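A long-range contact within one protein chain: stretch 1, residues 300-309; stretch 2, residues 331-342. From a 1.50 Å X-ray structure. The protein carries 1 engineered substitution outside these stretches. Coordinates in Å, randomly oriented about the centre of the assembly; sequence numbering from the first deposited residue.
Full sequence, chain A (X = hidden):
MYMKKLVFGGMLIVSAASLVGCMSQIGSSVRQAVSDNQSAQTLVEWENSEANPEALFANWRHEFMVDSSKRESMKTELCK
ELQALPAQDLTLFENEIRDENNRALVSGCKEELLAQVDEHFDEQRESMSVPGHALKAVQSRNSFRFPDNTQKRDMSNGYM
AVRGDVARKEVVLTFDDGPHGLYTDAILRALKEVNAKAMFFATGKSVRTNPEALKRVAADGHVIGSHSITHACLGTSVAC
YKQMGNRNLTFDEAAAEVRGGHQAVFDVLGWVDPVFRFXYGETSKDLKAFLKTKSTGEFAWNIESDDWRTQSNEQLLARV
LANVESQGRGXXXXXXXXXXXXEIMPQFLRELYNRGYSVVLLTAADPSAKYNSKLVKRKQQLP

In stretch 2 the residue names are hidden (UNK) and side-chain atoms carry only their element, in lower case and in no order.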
# COMPACT_ATOMS: atom_id res chain seq x y z
N ALA A 300 -9.81 -9.91 -4.34
CA ALA A 300 -8.69 -9.93 -5.25
C ALA A 300 -8.80 -8.59 -6.03
O ALA A 300 -9.22 -7.58 -5.46
CB ALA A 300 -8.75 -11.16 -6.14
N TRP A 301 -8.41 -8.54 -7.29
CA TRP A 301 -8.42 -7.31 -8.09
C TRP A 301 -8.29 -7.75 -9.56
O TRP A 301 -7.91 -8.89 -9.84
CB TRP A 301 -7.26 -6.35 -7.74
CG TRP A 301 -5.91 -6.95 -8.01
CD1 TRP A 301 -5.16 -6.80 -9.15
CD2 TRP A 301 -5.16 -7.80 -7.15
NE1 TRP A 301 -4.02 -7.53 -9.06
CE2 TRP A 301 -3.98 -8.15 -7.84
CE3 TRP A 301 -5.38 -8.32 -5.87
CZ2 TRP A 301 -3.04 -8.97 -7.29
CZ3 TRP A 301 -4.42 -9.14 -5.33
CH2 TRP A 301 -3.27 -9.46 -6.05
N ASN A 302 -8.59 -6.84 -10.48
CA ASN A 302 -8.33 -7.09 -11.90
C ASN A 302 -7.55 -6.00 -12.61
O ASN A 302 -7.14 -6.19 -13.74
CB ASN A 302 -9.62 -7.36 -12.68
CG ASN A 302 -10.51 -6.16 -12.74
OD1 ASN A 302 -10.89 -5.58 -11.73
ND2 ASN A 302 -10.86 -5.75 -13.95
N ILE A 303 -7.40 -4.85 -11.98
CA ILE A 303 -6.66 -3.73 -12.56
C ILE A 303 -5.38 -3.53 -11.73
O ILE A 303 -5.44 -3.07 -10.58
CB ILE A 303 -7.49 -2.43 -12.61
CG1 ILE A 303 -8.74 -2.60 -13.44
CG2 ILE A 303 -6.65 -1.28 -13.15
CD1 ILE A 303 -9.79 -1.56 -13.21
N GLU A 304 -4.24 -3.85 -12.34
CA GLU A 304 -2.93 -3.69 -11.69
C GLU A 304 -2.38 -2.28 -11.92
O GLU A 304 -2.48 -1.73 -12.99
CB GLU A 304 -1.96 -4.75 -12.18
CG GLU A 304 -2.24 -6.01 -11.37
CD GLU A 304 -1.88 -7.30 -12.01
OE1 GLU A 304 -1.35 -7.30 -13.15
OE2 GLU A 304 -2.15 -8.32 -11.35
N SER A 305 -1.80 -1.71 -10.86
CA SER A 305 -1.02 -0.50 -10.96
C SER A 305 0.44 -0.76 -11.18
O SER A 305 1.14 0.12 -11.70
CB SER A 305 -1.20 0.37 -9.72
OG SER A 305 -0.64 -0.23 -8.58
N ASP A 306 0.91 -1.94 -10.75
CA ASP A 306 2.35 -2.20 -10.71
C ASP A 306 3.11 -1.12 -9.91
O ASP A 306 4.27 -0.85 -10.18
CB ASP A 306 2.92 -2.31 -12.12
CG ASP A 306 2.46 -3.53 -12.86
OD1 ASP A 306 2.04 -4.51 -12.23
OD2 ASP A 306 2.64 -3.52 -14.10
N ASP A 307 2.45 -0.52 -8.89
CA ASP A 307 3.08 0.59 -8.16
C ASP A 307 4.25 0.12 -7.28
O ASP A 307 4.98 0.97 -6.76
CB ASP A 307 2.08 1.46 -7.40
CG ASP A 307 1.42 0.76 -6.25
OD1 ASP A 307 1.62 -0.46 -6.02
OD2 ASP A 307 0.65 1.41 -5.52
N TRP A 308 4.44 -1.19 -7.12
CA TRP A 308 5.60 -1.79 -6.43
C TRP A 308 6.90 -1.60 -7.23
O TRP A 308 8.00 -1.74 -6.68
CB TRP A 308 5.35 -3.29 -6.18
CG TRP A 308 5.03 -4.07 -7.42
CD1 TRP A 308 3.79 -4.36 -7.92
CD2 TRP A 308 5.98 -4.67 -8.33
NE1 TRP A 308 3.91 -5.08 -9.08
CE2 TRP A 308 5.23 -5.27 -9.36
CE3 TRP A 308 7.37 -4.71 -8.40
CZ2 TRP A 308 5.83 -5.95 -10.41
CZ3 TRP A 308 7.96 -5.38 -9.47
CH2 TRP A 308 7.19 -5.99 -10.44
N ARG A 309 6.78 -1.37 -8.54
CA ARG A 309 7.95 -1.29 -9.41
C ARG A 309 8.48 0.15 -9.46
O ARG A 309 7.73 1.08 -9.71
CB ARG A 309 7.62 -1.81 -10.82
CG ARG A 309 8.87 -2.13 -11.61
CD ARG A 309 8.61 -2.34 -13.07
NE ARG A 309 7.74 -3.45 -13.35
CZ ARG A 309 8.12 -4.73 -13.40
NH1 ARG A 309 9.37 -5.07 -13.06
NH2 ARG A 309 7.24 -5.66 -13.76
N UNK A 331 -11.62 -3.56 -9.98
CA UNK A 331 -10.95 -3.27 -8.73
C UNK A 331 -9.49 -3.01 -9.01
O UNK A 331 -8.80 -3.85 -9.60
c UNK A 331 -11.12 -4.41 -7.71
c UNK A 331 -10.26 -4.17 -6.47
c UNK A 331 -12.59 -4.57 -7.34
c UNK A 331 -12.88 -5.76 -6.44
N UNK A 332 -9.03 -1.83 -8.58
CA UNK A 332 -7.64 -1.40 -8.79
C UNK A 332 -6.81 -1.68 -7.55
O UNK A 332 -7.23 -1.28 -6.45
c UNK A 332 -8.52 0.49 -10.20
c UNK A 332 -7.56 0.11 -9.08
c UNK A 332 -6.12 0.52 -9.43
N UNK A 333 -5.64 -2.27 -7.74
CA UNK A 333 -4.69 -2.50 -6.64
C UNK A 333 -3.61 -1.41 -6.58
O UNK A 333 -2.78 -1.32 -7.50
c UNK A 333 -4.00 -3.85 -6.82
c UNK A 333 -2.21 -5.47 -6.12
c UNK A 333 -2.95 -4.18 -5.77
c UNK A 333 -3.54 -4.27 -4.35
N UNK A 334 -3.61 -0.65 -5.48
CA UNK A 334 -2.58 0.36 -5.13
C UNK A 334 -2.05 -0.09 -3.74
O UNK A 334 -2.67 -0.87 -3.01
c UNK A 334 -2.38 2.73 -7.30
c UNK A 334 -3.97 3.84 -8.69
c UNK A 334 -2.68 3.42 -8.45
c UNK A 334 -4.97 3.61 -7.79
c UNK A 334 -3.13 1.78 -5.04
c UNK A 334 -3.42 2.46 -6.36
c UNK A 334 -4.70 2.89 -6.64
N UNK A 335 -0.94 0.54 -3.37
CA UNK A 335 -0.40 0.47 -2.00
C UNK A 335 -0.24 1.88 -1.47
O UNK A 335 0.50 2.67 -2.06
c UNK A 335 0.93 -0.27 -2.00
n UNK A 335 0.78 -2.01 -3.81
c UNK A 335 0.67 -2.86 -1.78
c UNK A 335 0.61 -3.33 -3.91
n UNK A 335 0.55 -3.85 -2.70
c UNK A 335 0.83 -1.69 -2.47
N UNK A 336 -0.89 2.20 -0.34
CA UNK A 336 -0.81 3.58 0.19
C UNK A 336 0.56 3.76 0.91
O UNK A 336 0.90 4.89 1.27
o UNK A 336 -2.57 3.59 3.32
c UNK A 336 -2.31 3.11 2.18
o UNK A 336 -2.32 1.88 1.95
c UNK A 336 -2.00 4.03 1.04
N UNK A 337 1.35 2.71 1.05
CA UNK A 337 2.73 2.82 1.54
C UNK A 337 3.75 3.12 0.44
O UNK A 337 4.94 3.27 0.71
c UNK A 337 3.91 -0.85 2.05
c UNK A 337 2.25 1.36 3.54
c UNK A 337 3.16 1.56 2.34
c UNK A 337 3.16 0.31 1.47
N UNK A 338 3.27 3.24 -0.81
CA UNK A 338 4.13 3.55 -1.94
C UNK A 338 4.06 5.08 -2.18
O UNK A 338 3.02 5.61 -2.59
c UNK A 338 3.67 2.82 -3.19
c UNK A 338 4.68 2.88 -4.34
c UNK A 338 5.94 2.05 -4.02
n UNK A 338 7.05 2.71 -4.01
o UNK A 338 5.90 0.83 -3.72
N UNK A 339 5.17 5.78 -1.94
CA UNK A 339 5.17 7.23 -2.07
C UNK A 339 4.69 7.68 -3.43
O UNK A 339 3.86 8.61 -3.54
n UNK A 339 7.57 11.46 -1.86
n UNK A 339 9.63 12.03 -1.06
n UNK A 339 8.29 13.61 -2.03
c UNK A 339 6.54 9.30 -2.10
c UNK A 339 7.69 10.05 -1.51
c UNK A 339 6.53 7.84 -1.77
c UNK A 339 8.51 12.36 -1.67
N UNK A 340 5.16 7.02 -4.48
CA UNK A 340 4.86 7.52 -5.82
C UNK A 340 3.36 7.45 -6.12
O UNK A 340 2.84 8.27 -6.83
n UNK A 340 10.18 7.07 -8.30
c UNK A 340 5.65 6.76 -6.86
c UNK A 340 5.64 7.40 -8.23
n UNK A 340 7.97 6.54 -8.59
n UNK A 340 8.87 8.51 -9.43
c UNK A 340 9.00 7.38 -8.78
c UNK A 340 6.64 6.68 -9.14
N UNK A 341 2.69 6.47 -5.51
CA UNK A 341 1.24 6.38 -5.64
C UNK A 341 0.54 7.60 -5.05
O UNK A 341 -0.41 8.16 -5.68
c UNK A 341 0.74 5.07 -5.05
c UNK A 341 -0.79 4.95 -5.06
o UNK A 341 1.32 3.99 -5.78
N UNK A 342 1.01 8.06 -3.89
CA UNK A 342 0.45 9.30 -3.31
C UNK A 342 0.79 10.50 -4.24
O UNK A 342 -0.07 11.38 -4.47
c UNK A 342 0.96 9.53 -1.89
O HOH W 1 3.72 -0.81 -3.90
O HOH W 2 8.35 -0.88 -4.18

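Position 331 carries four side-chain carbons, forked at the first, with one arm two carbons long; this is isoleucine. The backbone of I331 is held at both polar atoms: its N donates to N302 OD1 (2.8 Å), and its O accepts from N302 N (3.1 Å) and I303 N (2.9 Å). Its CG2 lies 3.9 Å from W301 CB.

At position 332 one carbon bears two others, three in all, so the residue is valine. V332 pairs with I303 in a parallel bridge, their CA atoms 4.5 Å apart. The two side chains share one face of the sheet, where V332 CG2 comes within 3.9 Å of I303 CD1, and V332 CA approaches I303 O at 3.3 Å in a CA-H...O contact.

Position 333 again has four carbons, but the fork is at the second, as in leucine. One methyl, L333 CD2, sits over a face of the W301 indole, 3.8 Å from the centroid of the six-membered ring and 16° off its normal, a CH-pi contact. The backbone of L333 is also engaged, its N donating to I303 O (3.0 Å) and its O accepting from S305 OG (2.6 Å).

Position 334 has one carbon followed by a ring of six carbons with no heteroatom: phenylalanine. F334 CD1 approaches S305 CB at 3.6 Å, while D307 OD2 lies near the ring plane at its edge, 3.8 Å from the same CD1.

A five-membered ring of three carbons and two nitrogens, joined through one carbon, marks position 335 as histidine. H335 meets the D307 carboxylate twice: ND1 donates to OD1 of D307 and the backbone N to OD2 of D307, each at 2.8 Å. NE2 is bonded elsewhere in the structure.

Position 336 has two carbons, the second carrying two oxygens. It is aspartate, and D336 points away from stretch 1. Position 337, four carbons forked at the first with one longer arm, is isoleucine and makes no contact there.

Three carbons, the last bearing one oxygen and one nitrogen, identify position 338 as glutamine, the N-cap residue of the following helix. Water 1 donates to both Q338 OE1 (2.7 Å) and D307 OD1 (3.0 Å); water 2 likewise joins Q338 OE1 (3.0 Å) to W308 O (2.7 Å).

Positions 339 and 340 each show three carbons, a nitrogen, then a carbon with two more nitrogens: both are arginine, and neither touches stretch 1. At position 341 one carbon carries an oxygen and a carbon, hence threonine, and T341 OG1 donates to D307 OD2 (2.7 Å). Position 342, a lone carbon, is alanine, out of reach.

The contact therefore changes character along its length. Backbone pairing and apolar packing join W301 to I303 with I331 to L333, and S305 extends the polar link. Beyond it, D307 anchors the end of the contact: its two carboxylate oxygens accept from H335 and T341, tying the loop to both the strand region and the helix.

Stretch 2 (331-342) IVLFHDIQRRTA
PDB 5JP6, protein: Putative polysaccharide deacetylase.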